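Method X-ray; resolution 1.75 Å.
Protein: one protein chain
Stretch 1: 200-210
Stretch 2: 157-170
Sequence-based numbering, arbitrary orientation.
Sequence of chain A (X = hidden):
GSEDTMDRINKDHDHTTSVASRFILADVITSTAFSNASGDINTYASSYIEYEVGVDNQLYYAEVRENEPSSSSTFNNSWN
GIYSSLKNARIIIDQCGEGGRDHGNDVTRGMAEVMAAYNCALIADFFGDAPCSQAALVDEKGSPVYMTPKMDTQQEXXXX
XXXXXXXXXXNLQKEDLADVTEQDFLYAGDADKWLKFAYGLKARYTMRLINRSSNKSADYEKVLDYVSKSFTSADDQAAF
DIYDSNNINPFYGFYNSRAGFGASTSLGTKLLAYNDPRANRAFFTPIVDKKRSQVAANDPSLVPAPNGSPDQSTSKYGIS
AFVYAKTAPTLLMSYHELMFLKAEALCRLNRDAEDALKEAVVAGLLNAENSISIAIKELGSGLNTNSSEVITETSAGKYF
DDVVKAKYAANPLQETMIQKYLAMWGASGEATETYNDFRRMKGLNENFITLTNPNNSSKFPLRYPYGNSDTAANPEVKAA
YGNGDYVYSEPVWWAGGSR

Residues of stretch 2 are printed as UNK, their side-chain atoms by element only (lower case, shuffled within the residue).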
ATOM      1  N   GLY A 200       2.035 -14.820  -1.793  1.00 27.91           N
ATOM      2  CA  GLY A 200       1.439 -13.781  -0.946  1.00 27.52           C
ATOM      3  C   GLY A 200       0.621 -12.909  -1.815  1.00 26.38           C
ATOM      4  O   GLY A 200      -0.526 -12.529  -1.454  1.00 28.96           O
ATOM      5  N   LEU A 201       1.149 -12.658  -3.026  1.00 26.85           N
ATOM      6  CA  LEU A 201       0.425 -11.775  -3.986  1.00 27.62           C
ATOM      7  C   LEU A 201      -0.818 -12.486  -4.544  1.00 27.66           C
ATOM      8  O   LEU A 201      -1.875 -11.885  -4.770  1.00 28.85           O
ATOM      9  CB  LEU A 201       1.350 -11.279  -5.104  1.00 29.48           C
ATOM     10  CG  LEU A 201       2.433 -10.264  -4.721  1.00 30.37           C
ATOM     11  CD1 LEU A 201       3.343  -9.994  -5.927  1.00 24.61           C
ATOM     12  CD2 LEU A 201       1.811  -8.981  -4.198  1.00 26.23           C
ATOM     13  N   LYS A 202      -0.699 -13.794  -4.742  1.00 28.93           N
ATOM     14  CA  LYS A 202      -1.850 -14.569  -5.154  1.00 29.20           C
ATOM     15  C   LYS A 202      -2.946 -14.473  -4.106  1.00 28.16           C
ATOM     16  O   LYS A 202      -4.119 -14.434  -4.417  1.00 30.00           O
ATOM     17  CB  LYS A 202      -1.510 -16.042  -5.455  1.00 29.91           C
ATOM     18  CG  LYS A 202      -0.786 -16.186  -6.818  1.00 30.40           C
ATOM     19  CD  LYS A 202      -0.684 -17.598  -7.356  1.00 34.95           C
ATOM     20  CE  LYS A 202      -1.980 -18.035  -7.946  1.00 42.66           C
ATOM     21  NZ  LYS A 202      -1.868 -19.312  -8.668  1.00 39.12           N
ATOM     22  N   ALA A 203      -2.570 -14.405  -2.855  1.00 29.15           N
ATOM     23  CA  ALA A 203      -3.570 -14.278  -1.794  1.00 29.24           C
ATOM     24  C   ALA A 203      -4.200 -12.899  -1.887  1.00 31.10           C
ATOM     25  O   ALA A 203      -5.429 -12.743  -1.893  1.00 30.17           O
ATOM     26  CB  ALA A 203      -2.957 -14.511  -0.437  1.00 27.14           C
ATOM     27  N   ARG A 204      -3.352 -11.874  -1.976  1.00 32.43           N
ATOM     28  CA  ARG A 204      -3.852 -10.487  -2.030  1.00 30.47           C
ATOM     29  C   ARG A 204      -4.826 -10.309  -3.165  1.00 29.41           C
ATOM     30  O   ARG A 204      -5.899  -9.711  -3.032  1.00 30.83           O
ATOM     31  CB  ARG A 204      -2.690  -9.496  -2.218  1.00 30.62           C
ATOM     32  CG  ARG A 204      -3.127  -8.068  -2.567  1.00 27.58           C
ATOM     33  CD  ARG A 204      -1.912  -7.166  -2.886  1.00 29.60           C
ATOM     34  NE  ARG A 204      -1.172  -6.674  -1.707  1.00 31.20           N
ATOM     35  CZ  ARG A 204      -0.180  -5.794  -1.799  1.00 33.63           C
ATOM     36  NH1 ARG A 204       0.210  -5.347  -2.986  1.00 35.94           N
ATOM     37  NH2 ARG A 204       0.401  -5.328  -0.724  1.00 35.06           N
ATOM     38  N   TYR A 205      -4.461 -10.864  -4.301  1.00 28.16           N
ATOM     39  CA  TYR A 205      -5.230 -10.643  -5.548  1.00 29.42           C
ATOM     40  C   TYR A 205      -6.469 -11.520  -5.644  1.00 30.85           C
ATOM     41  O   TYR A 205      -7.450 -11.148  -6.272  1.00 30.60           O
ATOM     42  CB  TYR A 205      -4.368 -10.798  -6.800  1.00 30.61           C
ATOM     43  CG  TYR A 205      -3.159  -9.872  -6.836  1.00 31.39           C
ATOM     44  CD1 TYR A 205      -3.243  -8.540  -6.428  1.00 32.29           C
ATOM     45  CD2 TYR A 205      -1.947 -10.318  -7.340  1.00 29.55           C
ATOM     46  CE1 TYR A 205      -2.124  -7.713  -6.475  1.00 29.16           C
ATOM     47  CE2 TYR A 205      -0.831  -9.493  -7.416  1.00 27.15           C
ATOM     48  CZ  TYR A 205      -0.909  -8.208  -6.970  1.00 32.66           C
ATOM     49  OH  TYR A 205       0.228  -7.430  -7.041  1.00 29.83           O
ATOM     50  N   THR A 206      -6.415 -12.677  -4.989  1.00 31.10           N
ATOM     51  CA  THR A 206      -7.582 -13.547  -4.924  1.00 29.96           C
ATOM     52  C   THR A 206      -8.665 -12.854  -4.094  1.00 29.57           C
ATOM     53  O   THR A 206      -9.846 -12.765  -4.494  1.00 29.35           O
ATOM     54  CB  THR A 206      -7.238 -14.950  -4.384  1.00 31.34           C
ATOM     55  OG1 THR A 206      -6.303 -15.571  -5.290  1.00 29.80           O
ATOM     56  CG2 THR A 206      -8.517 -15.821  -4.252  1.00 28.46           C
HETATM   57  N   MSE A 207      -8.261 -12.337  -2.946  1.00 26.90           N
HETATM   58  CA  MSE A 207      -9.228 -11.645  -2.084  1.00 28.20           C
HETATM   59  C   MSE A 207      -9.710 -10.378  -2.776  1.00 29.33           C
HETATM   60  O   MSE A 207     -10.869  -9.969  -2.647  1.00 29.63           O
HETATM   61  CB  MSE A 207      -8.629 -11.327  -0.717  1.00 30.00           C
HETATM   62  CG  MSE A 207      -9.670 -10.755   0.224  1.00 33.12           C
HETATM   63 SE   MSE A 207     -10.933 -12.049   0.793  0.75 24.49          SE
HETATM   64  CE  MSE A 207      -9.674 -12.734   1.998  1.00 23.62           C
ATOM     65  N   ARG A 208      -8.829  -9.763  -3.560  1.00 28.42           N
ATOM     66  CA  ARG A 208      -9.208  -8.504  -4.248  1.00 26.96           C
ATOM     67  C   ARG A 208     -10.450  -8.643  -5.101  1.00 28.18           C
ATOM     68  O   ARG A 208     -11.297  -7.736  -5.175  1.00 29.53           O
ATOM     69  CB  ARG A 208      -8.075  -8.019  -5.144  1.00 27.93           C
ATOM     70  CG  ARG A 208      -8.431  -6.712  -5.855  1.00 24.40           C
ATOM     71  CD  ARG A 208      -8.044  -5.500  -5.014  1.00 30.40           C
ATOM     72  NE  ARG A 208      -6.609  -5.256  -5.179  1.00 30.71           N
ATOM     73  CZ  ARG A 208      -5.685  -5.326  -4.227  1.00 27.78           C
ATOM     74  NH1 ARG A 208      -6.006  -5.543  -2.971  1.00 30.84           N
ATOM     75  NH2 ARG A 208      -4.426  -5.080  -4.530  1.00 29.95           N
ATOM     76  N   LEU A 209     -10.566  -9.804  -5.754  1.00 28.91           N
ATOM     77  CA  LEU A 209     -11.628 -10.017  -6.762  1.00 28.74           C
ATOM     78  C   LEU A 209     -12.844 -10.783  -6.257  1.00 27.81           C
ATOM     79  O   LEU A 209     -13.693 -11.206  -7.018  1.00 27.30           O
ATOM     80  CB  LEU A 209     -11.081 -10.767  -7.954  1.00 30.51           C
ATOM     81  CG  LEU A 209      -9.848 -10.237  -8.675  1.00 36.57           C
ATOM     82  CD1 LEU A 209      -9.678 -11.019  -9.974  1.00 35.05           C
ATOM     83  CD2 LEU A 209      -9.906  -8.761  -8.944  1.00 36.00           C
ATOM     84  N   ILE A 210     -12.896 -10.938  -4.963  1.00 28.06           N
ATOM     85  CA  ILE A 210     -13.918 -11.775  -4.309  1.00 27.26           C
ATOM     86  C   ILE A 210     -15.349 -11.399  -4.664  1.00 29.79           C
ATOM     87  O   ILE A 210     -16.197 -12.256  -4.811  1.00 27.98           O
ATOM     88  CB  ILE A 210     -13.737 -11.796  -2.764  1.00 27.64           C
ATOM     89  CG1 ILE A 210     -14.466 -13.003  -2.157  1.00 31.81           C
ATOM     90  CG2 ILE A 210     -14.177 -10.458  -2.125  1.00 27.37           C
ATOM     91  CD1 ILE A 210     -13.918 -14.341  -2.623  1.00 28.08           C
ATOM     92  N   UNK A 157      -6.809  -7.524 -17.198  1.00 29.29           N
ATOM     93  CA  UNK A 157      -5.512  -7.177 -16.606  1.00 28.37           C
ATOM     94  C   UNK A 157      -5.242  -8.188 -15.501  1.00 27.30           C
ATOM     95  O   UNK A 157      -4.136  -8.729 -15.376  1.00 28.22           O
ATOM     96  c   UNK A 157      -5.453  -5.705 -16.098  1.00 27.78           C
ATOM     97  c   UNK A 157      -4.075  -5.472 -15.347  1.00 27.16           C
ATOM     98  c   UNK A 157      -5.743  -3.239 -16.818  1.00 32.47           C
ATOM     99  c   UNK A 157      -5.616  -4.708 -17.254  1.00 31.26           C
ATOM    100  N   UNK A 158      -6.263  -8.485 -14.706  1.00 26.56           N
ATOM    101  CA  UNK A 158      -6.113  -9.460 -13.607  1.00 25.82           C
ATOM    102  C   UNK A 158      -5.763 -10.867 -14.109  1.00 27.96           C
ATOM    103  O   UNK A 158      -4.973 -11.590 -13.481  1.00 29.92           O
ATOM    104  c   UNK A 158      -6.741  -6.474 -10.292  1.00 27.14           C
ATOM    105  c   UNK A 158      -6.890  -8.597 -11.388  1.00 28.44           C
ATOM    106  c   UNK A 158      -7.125  -7.246 -11.360  1.00 31.38           C
ATOM    107  o   UNK A 158      -5.668  -6.299  -8.171  1.00 28.70           O
ATOM    108  c   UNK A 158      -7.268  -9.462 -12.597  1.00 28.38           C
ATOM    109  c   UNK A 158      -5.786  -8.375  -9.282  1.00 29.59           C
ATOM    110  c   UNK A 158      -6.208  -9.136 -10.343  1.00 27.49           C
ATOM    111  c   UNK A 158      -6.067  -7.038  -9.252  1.00 29.23           C
ATOM    112  N   UNK A 159      -6.299 -11.238 -15.263  1.00 29.69           N
ATOM    113  CA  UNK A 159      -5.943 -12.521 -15.833  1.00 29.20           C
ATOM    114  C   UNK A 159      -4.439 -12.515 -16.126  1.00 30.41           C
ATOM    115  O   UNK A 159      -3.759 -13.502 -15.909  1.00 31.81           O
ATOM    116  o   UNK A 159      -8.099 -12.970 -16.787  1.00 30.41           O
ATOM    117  c   UNK A 159      -6.192 -14.093 -17.767  1.00 29.79           C
ATOM    118  c   UNK A 159      -6.712 -12.810 -17.118  1.00 31.05           C
ATOM    119  N   UNK A 160      -3.934 -11.375 -16.586  1.00 30.00           N
ATOM    120  CA  UNK A 160      -2.514 -11.230 -16.935  1.00 29.90           C
ATOM    121  C   UNK A 160      -1.667 -11.243 -15.691  1.00 29.35           C
ATOM    122  O   UNK A 160      -0.583 -11.806 -15.645  1.00 30.57           O
ATOM    123  c   UNK A 160      -2.845  -8.628 -19.822  1.00 34.91           C
ATOM    124  o   UNK A 160      -1.782  -8.210 -20.301  1.00 35.28           O
ATOM    125  c   UNK A 160      -2.250  -9.957 -17.740  1.00 29.55           C
ATOM    126  n   UNK A 160      -4.004  -7.994 -19.990  1.00 33.49           N
ATOM    127  c   UNK A 160      -2.919  -9.972 -19.090  1.00 31.75           C
ATOM    128  N   UNK A 161      -2.224 -10.678 -14.645  1.00 29.36           N
ATOM    129  CA  UNK A 161      -1.540 -10.611 -13.358  1.00 29.83           C
ATOM    130  C   UNK A 161      -1.303 -12.010 -12.797  1.00 30.53           C
ATOM    131  O   UNK A 161      -0.175 -12.395 -12.414  1.00 28.63           O
ATOM    132  c   UNK A 161      -3.283  -7.377 -12.085  1.00 28.87           C
ATOM    133  c   UNK A 161      -1.811  -9.930 -10.956  1.00 27.88           C
ATOM    134  c   UNK A 161      -2.337  -9.765 -12.357  1.00 30.13           C
ATOM    135  c   UNK A 161      -2.277  -8.301 -12.789  1.00 31.48           C
ATOM    136  N   UNK A 162      -2.364 -12.795 -12.776  1.00 30.20           N
ATOM    137  CA  UNK A 162      -2.260 -14.168 -12.227  1.00 30.41           C
ATOM    138  C   UNK A 162      -1.332 -15.040 -13.080  1.00 30.57           C
ATOM    139  O   UNK A 162      -0.548 -15.871 -12.587  1.00 29.99           O
ATOM    140  c   UNK A 162      -3.623 -14.825 -12.099  1.00 29.26           C
ATOM    141  c   UNK A 162      -3.844 -13.937  -9.773  1.00 31.12           C
ATOM    142  c   UNK A 162      -4.470 -14.011 -11.136  1.00 33.02           C
ATOM    143  c   UNK A 162      -3.466 -16.290 -11.627  1.00 29.87           C
ATOM    144  N   UNK A 163      -1.391 -14.779 -14.366  1.00 30.27           N
ATOM    145  CA  UNK A 163      -0.584 -15.508 -15.332  1.00 30.65           C
ATOM    146  C   UNK A 163       0.890 -15.223 -15.104  1.00 28.89           C
ATOM    147  O   UNK A 163       1.732 -16.127 -15.125  1.00 28.20           O
ATOM    148  c   UNK A 163      -1.024 -15.147 -16.742  1.00 31.78           C
ATOM    149  o   UNK A 163      -0.224 -15.803 -17.710  1.00 36.07           O
ATOM    150  N   UNK A 164       1.204 -13.966 -14.853  1.00 28.58           N
ATOM    151  CA  UNK A 164       2.572 -13.591 -14.530  1.00 27.83           C
ATOM    152  C   UNK A 164       3.061 -14.295 -13.275  1.00 27.63           C
ATOM    153  O   UNK A 164       4.211 -14.733 -13.187  1.00 28.16           O
ATOM    154  c   UNK A 164       4.252 -11.104 -17.730  1.00 29.52           C
ATOM    155  c   UNK A 164       3.037 -11.346 -15.673  1.00 28.10           C
ATOM    156  o   UNK A 164       3.828  -9.228 -19.180  1.00 33.85           O
ATOM    157  c   UNK A 164       2.653  -9.446 -17.134  1.00 30.32           C
ATOM    158  c   UNK A 164       2.392 -10.149 -15.966  1.00 29.34           C
ATOM    159  c   UNK A 164       3.992 -11.793 -16.558  1.00 29.28           C
ATOM    160  c   UNK A 164       3.578  -9.924 -18.007  1.00 29.55           C
ATOM    161  c   UNK A 164       2.760 -12.084 -14.371  1.00 27.56           C
ATOM    162  N   UNK A 165       2.175 -14.409 -12.297  1.00 28.49           N
ATOM    163  CA  UNK A 165       2.536 -14.998 -10.997  1.00 30.21           C
ATOM    164  C   UNK A 165       2.746 -16.496 -11.175  1.00 31.42           C
ATOM    165  O   UNK A 165       3.683 -17.080 -10.636  1.00 33.15           O
ATOM    166  c   UNK A 165       1.450 -13.228  -9.440  1.00 31.67           C
ATOM    167  c   UNK A 165       2.826 -12.829  -8.856  1.00 29.60           C
ATOM    168  c   UNK A 165       1.487 -14.702  -9.911  1.00 31.26           C
ATOM    169  c   UNK A 165       0.315 -12.961  -8.453  1.00 28.52           C
ATOM    170  N   UNK A 166       1.918 -17.098 -12.004  1.00 31.65           N
ATOM    171  CA  UNK A 166       2.063 -18.541 -12.243  1.00 31.63           C
ATOM    172  C   UNK A 166       3.374 -18.796 -12.958  1.00 30.50           C
ATOM    173  O   UNK A 166       4.098 -19.745 -12.650  1.00 30.38           O
ATOM    174  o   UNK A 166      -0.271 -19.250 -10.918  1.00 36.89           O
ATOM    175  o   UNK A 166      -1.451 -19.229 -12.785  1.00 35.23           O
ATOM    176  c   UNK A 166       0.881 -19.100 -13.014  1.00 32.07           C
ATOM    177  c   UNK A 166      -0.368 -19.196 -12.170  1.00 31.76           C
ATOM    178  N   UNK A 167       3.696 -17.919 -13.898  1.00 31.11           N
ATOM    179  CA  UNK A 167       4.952 -18.049 -14.661  1.00 30.77           C
ATOM    180  C   UNK A 167       6.098 -17.937 -13.684  1.00 31.07           C
ATOM    181  O   UNK A 167       7.046 -18.708 -13.695  1.00 30.28           O
ATOM    182  o   UNK A 167       4.066 -16.108 -17.658  1.00 35.93           O
ATOM    183  o   UNK A 167       3.555 -18.147 -17.033  1.00 32.09           O
ATOM    184  c   UNK A 167       5.109 -16.938 -15.688  1.00 31.09           C
ATOM    185  c   UNK A 167       4.175 -17.080 -16.874  1.00 32.78           C
ATOM    186  N   UNK A 168       5.988 -16.915 -12.854  1.00 30.32           N
ATOM    187  CA  UNK A 168       6.982 -16.658 -11.812  1.00 30.35           C
ATOM    188  C   UNK A 168       7.211 -17.862 -10.896  1.00 30.79           C
ATOM    189  O   UNK A 168       8.351 -18.230 -10.569  1.00 31.20           O
ATOM    190  c   UNK A 168       6.570 -15.443 -10.966  1.00 29.80           C
ATOM    191  N   UNK A 169       6.115 -18.443 -10.444  1.00 31.75           N
ATOM    192  CA  UNK A 169       6.175 -19.578  -9.507  1.00 31.49           C
ATOM    193  C   UNK A 169       6.990 -20.715 -10.091  1.00 32.07           C
ATOM    194  O   UNK A 169       7.761 -21.371  -9.397  1.00 33.04           O
ATOM    195  c   UNK A 169       4.138 -18.980  -8.144  1.00 30.50           C
ATOM    196  c   UNK A 169       4.760 -20.045  -9.076  1.00 32.25           C
ATOM    197  c   UNK A 169       4.816 -21.431  -8.400  1.00 30.65           C
ATOM    198  c   UNK A 169       2.646 -19.132  -7.926  1.00 28.89           C
ATOM    199  N   UNK A 170       6.888 -20.868 -11.402  1.00 32.38           N
ATOM    200  CA  UNK A 170       7.593 -21.928 -12.103  1.00 31.73           C
ATOM    201  C   UNK A 170       9.062 -21.559 -12.302  1.00 32.44           C
ATOM    202  O   UNK A 170       9.979 -22.331 -12.009  1.00 31.58           O
ATOM    203  c   UNK A 170       6.930 -22.208 -13.443  1.00 31.11           C
TER
HETATM  204  O   HOH W   1      -3.711 -19.961 -11.536  1.00 44.13           O

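Position 157 carries four carbons, forked at the first with one arm two carbons long, and meets nothing on stretch 1: I157. At 158 one carbon leads to a six-carbon ring bearing an oxygen; the ring packs against L209 and Y205, and the oxygen approaches R208: Y158. Its CB points toward stretch 1, where L209 CD2 lies over one ring face, 3.9 Å from Y158 CG, in a CH-pi contact. The ring turns its edge toward the face of Y205, planes at 76°, and Y158 CE2 comes 3.7 Å from Y205 CB. Y158 OH approaches R208 NE at 3.3 Å.

Position 159 has one carbon carrying an oxygen and a carbon, pointing away: T159. Position 160 has three carbons, the third bearing oxygen and nitrogen, and is out of reach: Q160.

At 161, four carbons again fork at the first, with one arm two carbons long, and one of them packs against the Y205 ring: I161. Its CG2 lies 3.6 Å from Y205 CD2. Position 162 repeats that pattern, its carbons touching K202 and Y205: I162. Its CA-to-CB bond points sideways, yet the end comes nearer: I162 CD1 lies 4.4 Å from Y205 CB, and I162 CG2 lies 4.3 Å from K202 CE.

Position 163 is one carbon and one oxygen, S163; position 164 is one carbon and an oxygen-bearing ring, Y164. Neither touches stretch 1.

Position 165 has four carbons forked at the second, and one tip touches L201, K202 and Y205: L165. Its CD1 is shared by these three neighbours: L201 CB at 3.9 Å, K202 CG at 3.8 Å and Y205 CD2 at 3.7 Å, the last at the ring edge.

At 166, two carbons, the second carrying two oxygens, make a carboxylate; one oxygen meets the amine of K202: D166. K202 NZ donates to D166 OD1 at 2.8 Å within a salt bridge, while OD2 accepts a hydrogen bond from a water.

Position 167 again has two carbons, the second carrying two oxygens, out of reach of stretch 1: D167. Position 168 is a single carbon, A168. Position 169, four carbons forked at the first with one long arm, touches K202: I169, whose CD1 meets K202 CD at 3.7 Å. Position 170, a single carbon out of reach, is A170.

The helices run nearly antiparallel, at 161°, with axes 10.5 Å apart at closest approach. Two knobs fill holes on the other helix: Y205 sits among Y158, I161, I162 and L165, and K202 among I162, L165, D166 and I169. The rule is economical: lysine spends its methylenes on apolar packing and its ammonium on a carboxylate, while L165 and I162 serve both holes.

Stretch 2 (157-170) IYTQIISYLDDAIA
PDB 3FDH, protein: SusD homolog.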